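PDB 3HCZ: possible thiol-disulfide isomerase from Cytophaga hutchinsonii, which probably catalyses thiol-disulfide exchange on a thioredoxin-like fold, although its substrates and precise role are not established. Local coordinates for residues A[27-32]-A[66-71]; A[34-39]-A[105-110]; A[72-77]-A[97-102]; A[80-83]-A[87-90]; A[115-120]-A[132-137]. All coordinates share one frame; numbering follows the deposited sequence. Where two conformers were deposited one is given.

Interaction 1. Residues A[27-32]-A[66-71]; sequences YDVQAK and QVYAAN. With SO4 (sulfate ion), chain E.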
# COMPACT_ATOMS: atom_id res chain seq x y z
N TYR A 27 9.86 5.05 -3.39
CA TYR A 27 10.39 6.34 -3.04
C TYR A 27 10.14 7.41 -4.12
O TYR A 27 10.23 8.63 -3.84
CB TYR A 27 11.90 6.22 -2.77
CG TYR A 27 12.25 5.69 -1.37
CD1 TYR A 27 11.30 5.05 -0.58
CD2 TYR A 27 13.55 5.76 -0.90
CE1 TYR A 27 11.62 4.54 0.68
CE2 TYR A 27 13.89 5.26 0.36
CZ TYR A 27 12.92 4.66 1.14
OH TYR A 27 13.30 4.18 2.36
N ASP A 28 9.82 6.97 -5.32
CA ASP A 28 9.55 7.90 -6.42
C ASP A 28 8.10 8.36 -6.51
O ASP A 28 7.78 9.26 -7.31
CB ASP A 28 9.99 7.27 -7.76
CG ASP A 28 11.50 7.17 -7.86
OD1 ASP A 28 12.17 8.04 -7.29
OD2 ASP A 28 12.01 6.22 -8.50
N VAL A 29 7.24 7.80 -5.67
CA VAL A 29 5.86 8.21 -5.59
C VAL A 29 5.81 9.60 -4.96
O VAL A 29 6.46 9.83 -3.95
CB VAL A 29 5.02 7.21 -4.78
CG1 VAL A 29 3.58 7.75 -4.62
CG2 VAL A 29 5.02 5.85 -5.56
N GLN A 30 5.07 10.49 -5.60
CA GLN A 30 4.79 11.81 -5.08
C GLN A 30 3.42 11.92 -4.57
O GLN A 30 2.51 11.98 -5.34
CB GLN A 30 4.82 12.85 -6.18
CG GLN A 30 5.87 12.70 -7.08
CD GLN A 30 6.97 13.54 -6.68
OE1 GLN A 30 7.71 13.16 -5.82
NE2 GLN A 30 7.09 14.71 -7.28
N ALA A 31 3.28 12.04 -3.29
CA ALA A 31 1.95 12.15 -2.70
C ALA A 31 2.07 12.66 -1.26
O ALA A 31 3.03 12.32 -0.55
CB ALA A 31 1.25 10.73 -2.69
N LYS A 32 1.09 13.43 -0.81
CA LYS A 32 1.07 13.92 0.55
C LYS A 32 1.07 12.73 1.54
O LYS A 32 1.76 12.78 2.59
CB LYS A 32 -0.15 14.82 0.78
CG LYS A 32 -0.29 15.27 2.21
CD LYS A 32 -1.43 16.25 2.36
CE LYS A 32 -1.40 16.82 3.74
NZ LYS A 32 -2.62 17.60 4.04
N GLN A 66 -1.94 8.54 -2.48
CA GLN A 66 -1.79 7.41 -3.40
C GLN A 66 -1.81 6.10 -2.60
O GLN A 66 -1.35 6.07 -1.43
CB GLN A 66 -0.51 7.56 -4.26
CG GLN A 66 -0.24 6.38 -5.26
CD GLN A 66 -1.36 6.23 -6.25
OE1 GLN A 66 -2.38 5.61 -5.94
NE2 GLN A 66 -1.21 6.83 -7.44
N VAL A 67 -2.29 5.02 -3.21
CA VAL A 67 -2.10 3.67 -2.65
C VAL A 67 -1.06 2.93 -3.51
O VAL A 67 -1.22 2.82 -4.74
CB VAL A 67 -3.40 2.84 -2.60
CG1 VAL A 67 -3.11 1.40 -2.06
CG2 VAL A 67 -4.50 3.54 -1.76
N TYR A 68 0.01 2.50 -2.84
CA TYR A 68 1.04 1.68 -3.45
C TYR A 68 0.55 0.28 -3.13
O TYR A 68 0.81 -0.25 -2.01
CB TYR A 68 2.40 2.01 -2.81
CG TYR A 68 3.60 1.47 -3.60
CD1 TYR A 68 4.13 2.21 -4.66
CD2 TYR A 68 4.21 0.28 -3.23
CE1 TYR A 68 5.24 1.73 -5.38
CE2 TYR A 68 5.34 -0.21 -3.94
CZ TYR A 68 5.83 0.53 -5.01
OH TYR A 68 6.93 0.03 -5.70
N ALA A 69 -0.23 -0.29 -4.07
CA ALA A 69 -0.92 -1.53 -3.80
C ALA A 69 0.04 -2.66 -4.21
O ALA A 69 0.17 -2.99 -5.41
CB ALA A 69 -2.27 -1.64 -4.54
N ALA A 70 0.77 -3.16 -3.22
CA ALA A 70 1.90 -4.09 -3.44
C ALA A 70 1.37 -5.54 -3.39
O ALA A 70 1.21 -6.13 -2.31
CB ALA A 70 2.98 -3.85 -2.37
N ASN A 71 1.08 -6.10 -4.56
CA ASN A 71 0.66 -7.46 -4.61
C ASN A 71 1.88 -8.37 -4.38
O ASN A 71 2.94 -8.13 -4.97
CB ASN A 71 -0.03 -7.73 -5.94
CG ASN A 71 -0.38 -9.16 -6.10
OD1 ASN A 71 0.45 -9.97 -6.52
ND2 ASN A 71 -1.64 -9.50 -5.79
S SO4 E . -0.50 15.30 -4.16
O1 SO4 E . -1.32 16.51 -4.18
O2 SO4 E . -1.25 14.21 -4.76
O3 SO4 E . 0.70 15.53 -4.97
O4 SO4 E . -0.12 14.96 -2.78
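Ala-31 and Gln-66 bring the two backbones nearest to one another, their CA atoms 6.1 Å apart, where the loop 27-32 passes the start of the strand segment 66-71. No hydrogen bond joins the two segments; the backbone of 66-71 is bonded to its neighbours in the sheet, and the loop meets it through side chains. Val-29 divides its methyls between two partners. Val-29 CG1, set anti to the backbone N (chi1 175°), packs at about a right angle across the aliphatic part of Gln-66, 4.1 Å from Gln-66 CB. Val-29 CG2 leans obliquely on the Tyr-68 ring, 3.9 Å from Tyr-68 CD1. Further along, Ala-31 CB sits 4.0 Å from Gln-66 CB. The chain of Gln-66 then bends at chi2 (60°) and carries its amide away from the loop, where Gln-66 OE1 uses a lone pair to accept a 2.8 Å bond from Val-67 N. The Tyr-68 hydroxyl is held by the carbonyl of Arg-24. At the other end, Lys-32 N gives a 2.8 Å bond to O4 of a sulfate, probably a crystallisation component. The arrangement illustrates how a loop leading into the central strand 33-39 also packs on the adjacent parallel strand of a thioredoxin-like sheet.

Interaction 2. Residues A[34-39]-A[105-110]; sequences TILFFW and ITYDIY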
# COMPACT_ATOMS: atom_id res chain seq x y z
N THR A 34 1.14 8.28 1.36
CA THR A 34 1.12 7.02 0.61
C THR A 34 0.64 5.91 1.52
O THR A 34 1.20 5.70 2.61
CB THR A 34 2.51 6.61 0.04
OG1 THR A 34 3.02 7.66 -0.77
CG2 THR A 34 2.42 5.25 -0.80
N ILE A 35 -0.41 5.20 1.08
CA ILE A 35 -0.88 4.02 1.77
C ILE A 35 -0.12 2.83 1.16
O ILE A 35 -0.27 2.53 -0.03
CB ILE A 35 -2.41 3.85 1.59
CG1 ILE A 35 -3.17 5.16 1.88
CG2 ILE A 35 -2.94 2.69 2.45
CD1 ILE A 35 -2.84 5.80 3.22
N LEU A 36 0.70 2.19 1.97
CA LEU A 36 1.41 1.05 1.51
C LEU A 36 0.51 -0.15 1.82
O LEU A 36 0.24 -0.45 2.98
CB LEU A 36 2.79 1.00 2.18
CG LEU A 36 3.64 -0.21 1.91
CD1 LEU A 36 3.79 -0.53 0.36
CD2 LEU A 36 5.01 0.12 2.55
N PHE A 37 0.07 -0.86 0.78
CA PHE A 37 -0.93 -1.96 0.99
C PHE A 37 -0.51 -3.29 0.38
O PHE A 37 -0.53 -3.47 -0.83
CB PHE A 37 -2.29 -1.48 0.44
CG PHE A 37 -3.41 -2.41 0.68
CD1 PHE A 37 -3.92 -2.61 1.98
CD2 PHE A 37 -3.99 -3.11 -0.38
CE1 PHE A 37 -5.02 -3.50 2.20
CE2 PHE A 37 -5.06 -4.00 -0.16
CZ PHE A 37 -5.57 -4.18 1.13
N PHE A 38 -0.18 -4.27 1.24
CA PHE A 38 0.29 -5.57 0.75
C PHE A 38 -0.90 -6.52 0.73
O PHE A 38 -1.62 -6.65 1.73
CB PHE A 38 1.41 -6.15 1.63
CG PHE A 38 2.64 -5.30 1.72
CD1 PHE A 38 3.71 -5.48 0.80
CD2 PHE A 38 2.78 -4.34 2.74
CE1 PHE A 38 4.87 -4.67 0.85
CE2 PHE A 38 3.96 -3.53 2.83
CZ PHE A 38 5.00 -3.68 1.88
N TRP A 39 -1.09 -7.19 -0.40
CA TRP A 39 -2.28 -8.02 -0.60
C TRP A 39 -1.98 -9.15 -1.56
O TRP A 39 -0.91 -9.19 -2.21
CB TRP A 39 -3.47 -7.16 -1.09
CG TRP A 39 -3.34 -6.70 -2.50
CD1 TRP A 39 -2.51 -5.69 -3.00
CD2 TRP A 39 -4.03 -7.25 -3.63
NE1 TRP A 39 -2.69 -5.58 -4.37
CE2 TRP A 39 -3.60 -6.53 -4.77
CE3 TRP A 39 -4.97 -8.28 -3.78
CZ2 TRP A 39 -4.09 -6.82 -6.05
CZ3 TRP A 39 -5.46 -8.57 -5.04
CH2 TRP A 39 -5.02 -7.83 -6.16
N ILE A 105 11.44 -10.98 5.06
CA ILE A 105 12.56 -10.31 5.73
C ILE A 105 12.29 -8.80 5.84
O ILE A 105 12.33 -8.25 6.93
CB ILE A 105 13.95 -10.56 5.06
CG1 ILE A 105 14.35 -12.04 5.18
CG2 ILE A 105 15.05 -9.55 5.61
CD1 ILE A 105 15.66 -12.41 4.48
N THR A 106 12.00 -8.15 4.72
CA THR A 106 11.94 -6.70 4.71
C THR A 106 10.70 -6.09 5.42
O THR A 106 10.81 -5.09 6.13
CB THR A 106 12.15 -6.15 3.27
OG1 THR A 106 13.36 -6.73 2.72
CG2 THR A 106 12.31 -4.65 3.27
N TYR A 107 9.53 -6.69 5.23
CA TYR A 107 8.26 -6.09 5.70
C TYR A 107 7.47 -6.97 6.67
O TYR A 107 6.40 -6.56 7.14
CB TYR A 107 7.38 -5.65 4.51
CG TYR A 107 7.63 -4.22 4.06
CD1 TYR A 107 8.49 -3.95 2.98
CD2 TYR A 107 7.02 -3.14 4.73
CE1 TYR A 107 8.74 -2.61 2.58
CE2 TYR A 107 7.26 -1.82 4.33
CZ TYR A 107 8.10 -1.57 3.23
OH TYR A 107 8.33 -0.28 2.83
N ASP A 108 8.00 -8.15 6.98
CA ASP A 108 7.31 -9.10 7.87
C ASP A 108 5.88 -9.42 7.46
O ASP A 108 4.96 -9.45 8.30
CB ASP A 108 7.38 -8.61 9.32
CG ASP A 108 8.79 -8.64 9.84
OD1 ASP A 108 9.34 -9.76 9.98
OD2 ASP A 108 9.39 -7.55 10.08
N ILE A 109 5.68 -9.67 6.16
CA ILE A 109 4.36 -10.02 5.63
C ILE A 109 4.08 -11.52 5.79
O ILE A 109 4.70 -12.35 5.11
CB ILE A 109 4.21 -9.62 4.13
CG1 ILE A 109 4.59 -8.14 3.91
CG2 ILE A 109 2.78 -9.87 3.66
CD1 ILE A 109 3.68 -7.13 4.65
N TYR A 110 3.16 -11.86 6.70
CA TYR A 110 2.62 -13.24 6.80
C TYR A 110 1.17 -13.27 6.36
O TYR A 110 0.89 -13.33 5.15
CB TYR A 110 2.83 -13.80 8.19
CG TYR A 110 4.29 -13.96 8.43
CD1 TYR A 110 4.96 -15.12 8.02
CD2 TYR A 110 5.03 -12.93 9.02
CE1 TYR A 110 6.33 -15.27 8.23
CE2 TYR A 110 6.40 -13.05 9.21
CZ TYR A 110 7.04 -14.23 8.82
OH TYR A 110 8.39 -14.37 9.03
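Phe-38 and Tyr-107 meet on one face of the thioredoxin-like sheet, where the central strand 33-39 is covered by the short helix 103-107 and the turn after it. Packing is tight here. The tip of the Phe-38 ring, CZ, stands over the centre of the Tyr-107 ring and 3.5 Å from its CG, with the ring planes 48° apart, an oblique pair that is neither stacked nor T-shaped. Leu-36 and Tyr-107 reach toward each other from opposite directions, CD2 of Leu-36 lying 3.5 Å from Tyr-107 CE2. The hydroxyl at the end of that ring is satisfied by the carbonyl of Pro-12, so the tyrosine is tied as well as packed. The outer side of the turn is a different environment: Ile-105 and Tyr-110 are solvent-exposed, and Asp-108, with positive phi, turns the chain out of the helix. From there the chain returns inward at Ile-109. Its CG1 is anti to the carbonyl carbon (chi1 -52°), and the CD1 methyl beyond it makes a CH-pi contact over the Phe-38 face, 3.9 Å from the ring centroid.

Interaction 3. Residues A[72-77]-A[97-102]; sequences IERKDE and SKNHTD. With SO4 (sulfate ion), chain C.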
# COMPACT_ATOMS: atom_id res chain seq x y z
N ILE A 72 1.75 -9.36 -3.48
CA ILE A 72 2.90 -10.18 -3.07
C ILE A 72 3.13 -11.44 -3.91
O ILE A 72 3.96 -12.29 -3.55
CB ILE A 72 2.83 -10.52 -1.56
CG1 ILE A 72 1.59 -11.41 -1.24
CG2 ILE A 72 2.79 -9.23 -0.76
CD1 ILE A 72 1.71 -12.19 0.06
N GLU A 73 2.43 -11.59 -5.05
CA GLU A 73 2.42 -12.89 -5.75
C GLU A 73 3.60 -12.99 -6.68
O GLU A 73 4.17 -11.96 -7.04
CB GLU A 73 1.13 -13.05 -6.56
CG GLU A 73 -0.13 -13.10 -5.67
CD GLU A 73 -1.40 -13.22 -6.48
OE1 GLU A 73 -1.56 -14.24 -7.22
OE2 GLU A 73 -2.24 -12.31 -6.41
N ARG A 74 3.95 -14.20 -7.10
CA ARG A 74 5.13 -14.41 -7.93
C ARG A 74 4.82 -14.69 -9.39
O ARG A 74 5.71 -15.10 -10.14
CB ARG A 74 6.02 -15.52 -7.32
CG ARG A 74 6.53 -15.18 -5.91
CD ARG A 74 7.49 -13.95 -5.99
NE ARG A 74 7.97 -13.50 -4.68
CZ ARG A 74 8.69 -12.38 -4.52
NH1 ARG A 74 9.05 -11.67 -5.59
NH2 ARG A 74 9.09 -12.01 -3.31
N LYS A 75 3.55 -14.52 -9.77
CA LYS A 75 3.08 -14.62 -11.16
C LYS A 75 2.11 -13.47 -11.44
O LYS A 75 1.50 -12.92 -10.51
CB LYS A 75 2.36 -15.93 -11.42
CG LYS A 75 3.18 -17.16 -11.18
CD LYS A 75 2.37 -18.43 -11.39
CE LYS A 75 3.19 -19.66 -10.98
NZ LYS A 75 2.76 -20.90 -11.70
N ASP A 76 1.99 -13.07 -12.70
CA ASP A 76 1.09 -11.99 -13.08
C ASP A 76 -0.40 -12.37 -13.18
O ASP A 76 -1.28 -11.54 -12.97
CB ASP A 76 1.49 -11.46 -14.47
CG ASP A 76 2.80 -10.75 -14.46
OD1 ASP A 76 3.05 -9.93 -13.57
OD2 ASP A 76 3.60 -11.03 -15.38
N GLU A 77 -0.70 -13.61 -13.58
CA GLU A 77 -2.01 -13.90 -14.12
C GLU A 77 -3.19 -13.55 -13.23
O GLU A 77 -4.13 -12.86 -13.67
CB GLU A 77 -2.10 -15.35 -14.57
CG GLU A 77 -3.36 -15.64 -15.36
CD GLU A 77 -3.39 -17.05 -15.91
OE1 GLU A 77 -4.37 -17.79 -15.64
OE2 GLU A 77 -2.41 -17.43 -16.61
N SER A 97 7.88 -8.21 -9.94
CA SER A 97 8.13 -9.02 -11.12
C SER A 97 9.63 -9.13 -11.40
O SER A 97 10.06 -10.02 -12.13
CB SER A 97 7.42 -8.45 -12.37
OG SER A 97 8.06 -7.29 -12.88
N LYS A 98 10.42 -8.20 -10.86
CA LYS A 98 11.87 -8.29 -11.07
C LYS A 98 12.63 -8.78 -9.84
O LYS A 98 13.86 -8.62 -9.77
CB LYS A 98 12.41 -6.94 -11.52
CG LYS A 98 11.82 -6.50 -12.82
CD LYS A 98 12.72 -6.89 -13.94
CE LYS A 98 12.17 -6.30 -15.23
NZ LYS A 98 13.26 -5.81 -16.11
N ASN A 99 11.90 -9.37 -8.90
CA ASN A 99 12.51 -10.08 -7.79
C ASN A 99 13.49 -9.26 -6.94
O ASN A 99 14.68 -9.62 -6.81
CB ASN A 99 13.26 -11.29 -8.34
CG ASN A 99 12.38 -12.13 -9.16
OD1 ASN A 99 12.44 -12.07 -10.41
ND2 ASN A 99 11.47 -12.85 -8.51
N HIS A 100 13.00 -8.16 -6.37
CA HIS A 100 13.85 -7.33 -5.54
C HIS A 100 13.35 -7.32 -4.11
O HIS A 100 13.95 -6.67 -3.26
CB HIS A 100 13.90 -5.91 -6.09
CG HIS A 100 14.52 -5.83 -7.45
ND1 HIS A 100 15.75 -6.37 -7.75
CD2 HIS A 100 14.05 -5.32 -8.61
CE1 HIS A 100 16.02 -6.18 -9.03
NE2 HIS A 100 15.01 -5.52 -9.57
N THR A 101 12.25 -8.00 -3.85
CA THR A 101 11.62 -7.80 -2.55
C THR A 101 11.42 -9.08 -1.80
O THR A 101 10.80 -10.05 -2.27
CB THR A 101 10.24 -7.10 -2.62
OG1 THR A 101 10.26 -6.03 -3.59
CG2 THR A 101 9.82 -6.63 -1.23
N ASP A 102 11.94 -9.09 -0.61
CA ASP A 102 11.77 -10.21 0.25
C ASP A 102 10.67 -9.83 1.25
O ASP A 102 10.98 -9.09 2.18
CB ASP A 102 13.09 -10.38 0.98
CG ASP A 102 13.15 -11.68 1.71
OD1 ASP A 102 14.30 -12.22 1.84
OD2 ASP A 102 12.08 -12.17 2.15
S SO4 C . 2.23 -15.54 -15.20
O1 SO4 C . 0.91 -15.61 -14.58
O2 SO4 C . 2.09 -15.00 -16.54
O3 SO4 C . 3.19 -14.70 -14.46
O4 SO4 C . 2.77 -16.90 -15.28
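Arg-74 and Thr-101 join two irregular segments whose backbones come nearest where Arg-74 CA lies 6.9 Å from Ser-97 CA, with no backbone-to-backbone hydrogen bond between them. A single long side chain bridges them. Arg-74 bends at chi2 (-65°) and then runs out extended, which carries its guanidinium across to 97-102. There Arg-74 NH2 donates to Thr-101 O at 2.8 Å, with an N-H...O angle of 154°; the oxygen lies at the edge of the guanidinium, near its plane, and the donor is almost in line with the carbonyl. The same group is held by further charges: NH1 forms a salt bridge with Asp-96, which also accepts from Thr-101 N, and NH2 also forms a salt bridge with a sulfate. Such multiple bonding should fix the rotation of the guanidinium. Asn-99 is a looser neighbour, its amide turned only 18° from the guanidinium plane and its ND2 4.0 Å from Arg-74 NH1. At the other end of 72-77, where helix 77-86 begins, another sulfate, probably taken from the crystallisation liquor, accepts bonds from Asp-76 N to O3 (2.7 Å) and from Glu-77 N to O1 (2.8 Å). The contact thus joins two loops at the ends of adjacent parallel strands: 72-77 leads from strand 65-71 into helix 77-86, while the loop 97-102 runs from strand 92-95 to Asp-102, the N-cap of helix 103-107.

Interaction 4. Residues A[80-83]-A[87-90]; sequences LKFI and KIGG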
# COMPACT_ATOMS: atom_id res chain seq x y z
N LEU A 80 -3.55 -9.75 -12.28
CA LEU A 80 -4.16 -8.92 -13.32
C LEU A 80 -5.66 -9.22 -13.46
O LEU A 80 -6.47 -8.28 -13.63
CB LEU A 80 -3.42 -9.07 -14.67
CG LEU A 80 -1.95 -8.62 -14.63
CD1 LEU A 80 -1.17 -8.87 -15.91
CD2 LEU A 80 -1.90 -7.13 -14.26
N LYS A 81 -6.02 -10.50 -13.37
CA LYS A 81 -7.43 -10.90 -13.40
C LYS A 81 -8.24 -10.24 -12.28
O LYS A 81 -9.36 -9.77 -12.48
CB LYS A 81 -7.56 -12.43 -13.31
CG LYS A 81 -9.02 -12.90 -13.35
CD LYS A 81 -9.19 -14.44 -13.25
CE LYS A 81 -8.15 -15.23 -14.06
NZ LYS A 81 -8.19 -16.70 -13.70
N PHE A 82 -7.66 -10.20 -11.10
CA PHE A 82 -8.33 -9.54 -9.99
C PHE A 82 -8.48 -8.04 -10.28
O PHE A 82 -9.56 -7.48 -10.09
CB PHE A 82 -7.53 -9.74 -8.72
CG PHE A 82 -8.24 -9.28 -7.48
CD1 PHE A 82 -8.87 -10.19 -6.64
CD2 PHE A 82 -8.22 -7.93 -7.13
CE1 PHE A 82 -9.51 -9.78 -5.48
CE2 PHE A 82 -8.84 -7.50 -5.97
CZ PHE A 82 -9.49 -8.42 -5.12
N ILE A 83 -7.39 -7.39 -10.71
CA ILE A 83 -7.46 -5.93 -10.99
C ILE A 83 -8.58 -5.59 -11.97
O ILE A 83 -9.40 -4.70 -11.70
CB ILE A 83 -6.12 -5.36 -11.46
CG1 ILE A 83 -5.14 -5.44 -10.30
CG2 ILE A 83 -6.30 -3.90 -12.05
CD1 ILE A 83 -3.68 -5.27 -10.70
N LYS A 87 -12.08 -4.13 -10.82
CA LYS A 87 -12.01 -2.73 -11.29
C LYS A 87 -11.27 -1.84 -10.32
O LYS A 87 -11.78 -0.80 -9.85
CB LYS A 87 -13.42 -2.22 -11.59
CG LYS A 87 -14.08 -2.91 -12.79
CD LYS A 87 -15.55 -2.88 -12.58
CE LYS A 87 -16.24 -2.21 -13.71
NZ LYS A 87 -16.09 -3.00 -14.95
N ILE A 88 -10.05 -2.26 -9.98
CA ILE A 88 -9.20 -1.48 -9.06
C ILE A 88 -7.94 -1.02 -9.78
O ILE A 88 -6.88 -0.88 -9.18
CB ILE A 88 -8.85 -2.27 -7.77
CG1 ILE A 88 -8.14 -3.61 -8.13
CG2 ILE A 88 -10.15 -2.51 -6.92
CD1 ILE A 88 -7.30 -4.19 -6.98
N GLY A 89 -8.06 -0.78 -11.08
CA GLY A 89 -6.87 -0.39 -11.85
C GLY A 89 -6.38 1.05 -11.67
O GLY A 89 -5.28 1.38 -12.15
N GLY A 90 -7.16 1.90 -10.98
CA GLY A 90 -6.85 3.34 -10.98
C GLY A 90 -5.66 3.74 -10.11
O GLY A 90 -4.95 4.73 -10.41
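The Phe-82 ring receives the CD1 methyl of Ile-88 at its edge, close to the ring plane and 3.8 Å from Phe-82 CE2, while the indole of Trp-39 also meets this ring, the planes about 50° apart. Ile-88 reaches the ring because its CG1 lies between the backbone N and the carbonyl carbon (chi1 57°), and this also brings CG1 to 3.7 Å from Ile-83 CA. The two isoleucines cross at about a right angle, CG1 to CG1 4.1 Å. The other branch of Ile-83 packs against backbone: its CG2 is 3.6 Å from Gly-89 CA. Ile-88 also touches Thr-50 and Tyr-54 of helix 49-60. Beneath the side chains, Ile-83 O accepts a 3.1 Å bond from Ile-88 N, fairly straight at 160°, and a weak one from Lys-87 N. Lys-87, with positive phi, is the C-prime residue of a Schellman motif ending helix 77-86: the inner bond runs from Lys-87 N to Arg-84 O, and the outer, Ile-88 N to Ile-83 O, is accompanied by the apolar Ile-83/Ile-88 contact.

Interaction 5. Residues A[115-120]-A[132-137]; sequences LYVLDK and ENLDDF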
# COMPACT_ATOMS: atom_id res chain seq x y z
N LEU A 115 -1.46 -3.04 5.94
CA LEU A 115 -1.51 -1.63 5.52
C LEU A 115 -0.60 -0.73 6.40
O LEU A 115 -0.63 -0.82 7.66
CB LEU A 115 -2.98 -1.15 5.63
CG LEU A 115 -3.34 0.25 5.13
CD1 LEU A 115 -4.81 0.27 4.80
CD2 LEU A 115 -3.03 1.30 6.23
N TYR A 116 0.23 0.09 5.76
CA TYR A 116 1.00 1.13 6.44
C TYR A 116 0.59 2.47 5.90
O TYR A 116 0.26 2.56 4.72
CB TYR A 116 2.51 0.96 6.21
CG TYR A 116 3.06 -0.29 6.85
CD1 TYR A 116 3.64 -0.24 8.13
CD2 TYR A 116 3.01 -1.54 6.19
CE1 TYR A 116 4.18 -1.40 8.72
CE2 TYR A 116 3.52 -2.71 6.80
CZ TYR A 116 4.11 -2.62 8.06
OH TYR A 116 4.62 -3.74 8.72
N VAL A 117 0.62 3.53 6.71
CA VAL A 117 0.41 4.86 6.18
C VAL A 117 1.77 5.56 6.28
O VAL A 117 2.43 5.54 7.33
CB VAL A 117 -0.67 5.65 6.99
CG1 VAL A 117 -0.89 7.04 6.39
CG2 VAL A 117 -2.00 4.84 7.02
N LEU A 118 2.17 6.17 5.17
CA LEU A 118 3.45 6.90 5.13
C LEU A 118 3.17 8.37 4.86
O LEU A 118 2.24 8.69 4.11
CB LEU A 118 4.33 6.39 3.97
CG LEU A 118 4.45 4.86 3.84
CD1 LEU A 118 5.25 4.38 2.61
CD2 LEU A 118 5.01 4.23 5.16
N ASP A 119 4.02 9.23 5.38
CA ASP A 119 3.91 10.67 5.07
C ASP A 119 4.52 11.04 3.69
O ASP A 119 4.90 10.16 2.88
CB ASP A 119 4.45 11.54 6.23
CG ASP A 119 5.97 11.61 6.29
OD1 ASP A 119 6.69 11.02 5.46
OD2 ASP A 119 6.47 12.29 7.20
N LYS A 120 4.61 12.35 3.41
CA LYS A 120 5.11 12.78 2.09
C LYS A 120 6.54 12.28 1.81
O LYS A 120 6.88 12.06 0.64
CB LYS A 120 5.06 14.30 1.89
CG LYS A 120 6.10 15.05 2.65
CD LYS A 120 6.22 16.50 2.13
CE LYS A 120 7.40 16.62 1.18
NZ LYS A 120 6.97 17.14 -0.16
N GLU A 132 -10.63 0.71 7.86
CA GLU A 132 -11.79 1.35 8.44
C GLU A 132 -11.39 2.38 9.49
O GLU A 132 -12.22 3.16 9.92
CB GLU A 132 -12.80 0.33 9.00
CG GLU A 132 -12.41 -0.33 10.28
CD GLU A 132 -11.52 -1.55 10.09
OE1 GLU A 132 -10.89 -1.72 9.01
OE2 GLU A 132 -11.45 -2.36 11.05
N ASN A 133 -10.11 2.37 9.89
CA ASN A 133 -9.59 3.36 10.84
C ASN A 133 -8.80 4.51 10.21
O ASN A 133 -8.35 5.42 10.90
CB ASN A 133 -8.79 2.66 11.95
CG ASN A 133 -9.66 1.76 12.80
OD1 ASN A 133 -9.33 0.60 13.04
ND2 ASN A 133 -10.80 2.26 13.21
N LEU A 134 -8.67 4.49 8.89
CA LEU A 134 -7.92 5.54 8.18
C LEU A 134 -8.41 6.99 8.34
O LEU A 134 -7.59 7.90 8.55
CB LEU A 134 -7.86 5.22 6.68
CG LEU A 134 -6.86 4.20 6.20
CD1 LEU A 134 -7.19 3.94 4.75
CD2 LEU A 134 -5.43 4.77 6.32
N ASP A 135 -9.73 7.21 8.25
CA ASP A 135 -10.25 8.58 8.30
C ASP A 135 -9.91 9.16 9.63
O ASP A 135 -9.38 10.28 9.73
CB ASP A 135 -11.78 8.61 8.11
CG ASP A 135 -12.20 8.61 6.66
OD1 ASP A 135 -11.37 8.87 5.76
OD2 ASP A 135 -13.40 8.36 6.40
N ASP A 136 -10.17 8.40 10.69
CA ASP A 136 -9.86 8.89 12.01
C ASP A 136 -8.40 9.04 12.30
O ASP A 136 -8.00 10.00 12.95
CB ASP A 136 -10.53 8.08 13.08
CG ASP A 136 -11.64 8.82 13.63
OD1 ASP A 136 -12.73 8.82 12.99
OD2 ASP A 136 -11.39 9.51 14.64
N PHE A 137 -7.61 8.09 11.81
CA PHE A 137 -6.18 8.22 11.94
C PHE A 137 -5.70 9.54 11.28
O PHE A 137 -4.96 10.29 11.90
CB PHE A 137 -5.39 7.05 11.36
CG PHE A 137 -3.94 7.38 11.24
CD1 PHE A 137 -3.11 7.32 12.36
CD2 PHE A 137 -3.44 7.88 10.03
CE1 PHE A 137 -1.75 7.70 12.28
CE2 PHE A 137 -2.10 8.27 9.92
CZ PHE A 137 -1.26 8.22 11.03
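Val-117 and Leu-134 meet in an apolar strand-to-helix contact, in which one face of strand 114-118 receives the first turn of the C-terminal helix 134-147. No hydrogen bond crosses it, and the backbones stay well apart, 8.6 Å between the CA atoms of these two residues. Val-117 is at the middle of the packing, each methyl with its own partner. Val-117 CG2 touches Leu-134 CD2 at 3.5 Å, the two side chains meeting at a slant. Val-117 CG1, anti to the backbone N (chi1 -179°), lies 3.9 Å from Phe-137 CE2, reaching the ring obliquely as the valine and phenylalanine side chains slide past each other in opposite directions. Leu-115, two residues back on the same face, adds a looser touch, its CD2 4.2 Å from CD2 of Leu-134. The connection between the segments is the antiparallel strand 124-127, so strand, strand and helix form the C-terminal ββα unit of a thioredoxin-like fold. Ile-125 of that strand touches both Val-117 and Phe-137, and Leu-53 and Trp-56 of helix 49-60 touch Leu-134. Leu-134 and Phe-137 are three residues apart, and one turn of helix brings both to the same side; the 2.9 Å bond from Phe-137 N to Asn-133 O closes that turn, while on the opposite face of the strand Tyr-116 packs against Leu-36.

Interactions 1, 2 and 5 share the central sheet: strand 33-39 lies between 65-71 and 114-118, and probable backbone bonds run from Ala-70 to Phe-37 and from Leu-118 to Thr-34. Their centres are 12 to 14 Å apart. Along the chain interactions 1 and 2 cross, whereas interaction 5 follows both. Interactions 3 and 4 are nested within the loop closed by interaction 2. Interaction 4 lies within the crossover from strand 65-71 to strand 92-95; interaction 3 joins its opening loop, 72-77, to the loop after strand 92-95. Interactions 3 and 5 are about 25 Å apart between centres. The contacts thus cover both sheet faces, helix 103-107 on one and helix 134-147 on the other, and the loop ends.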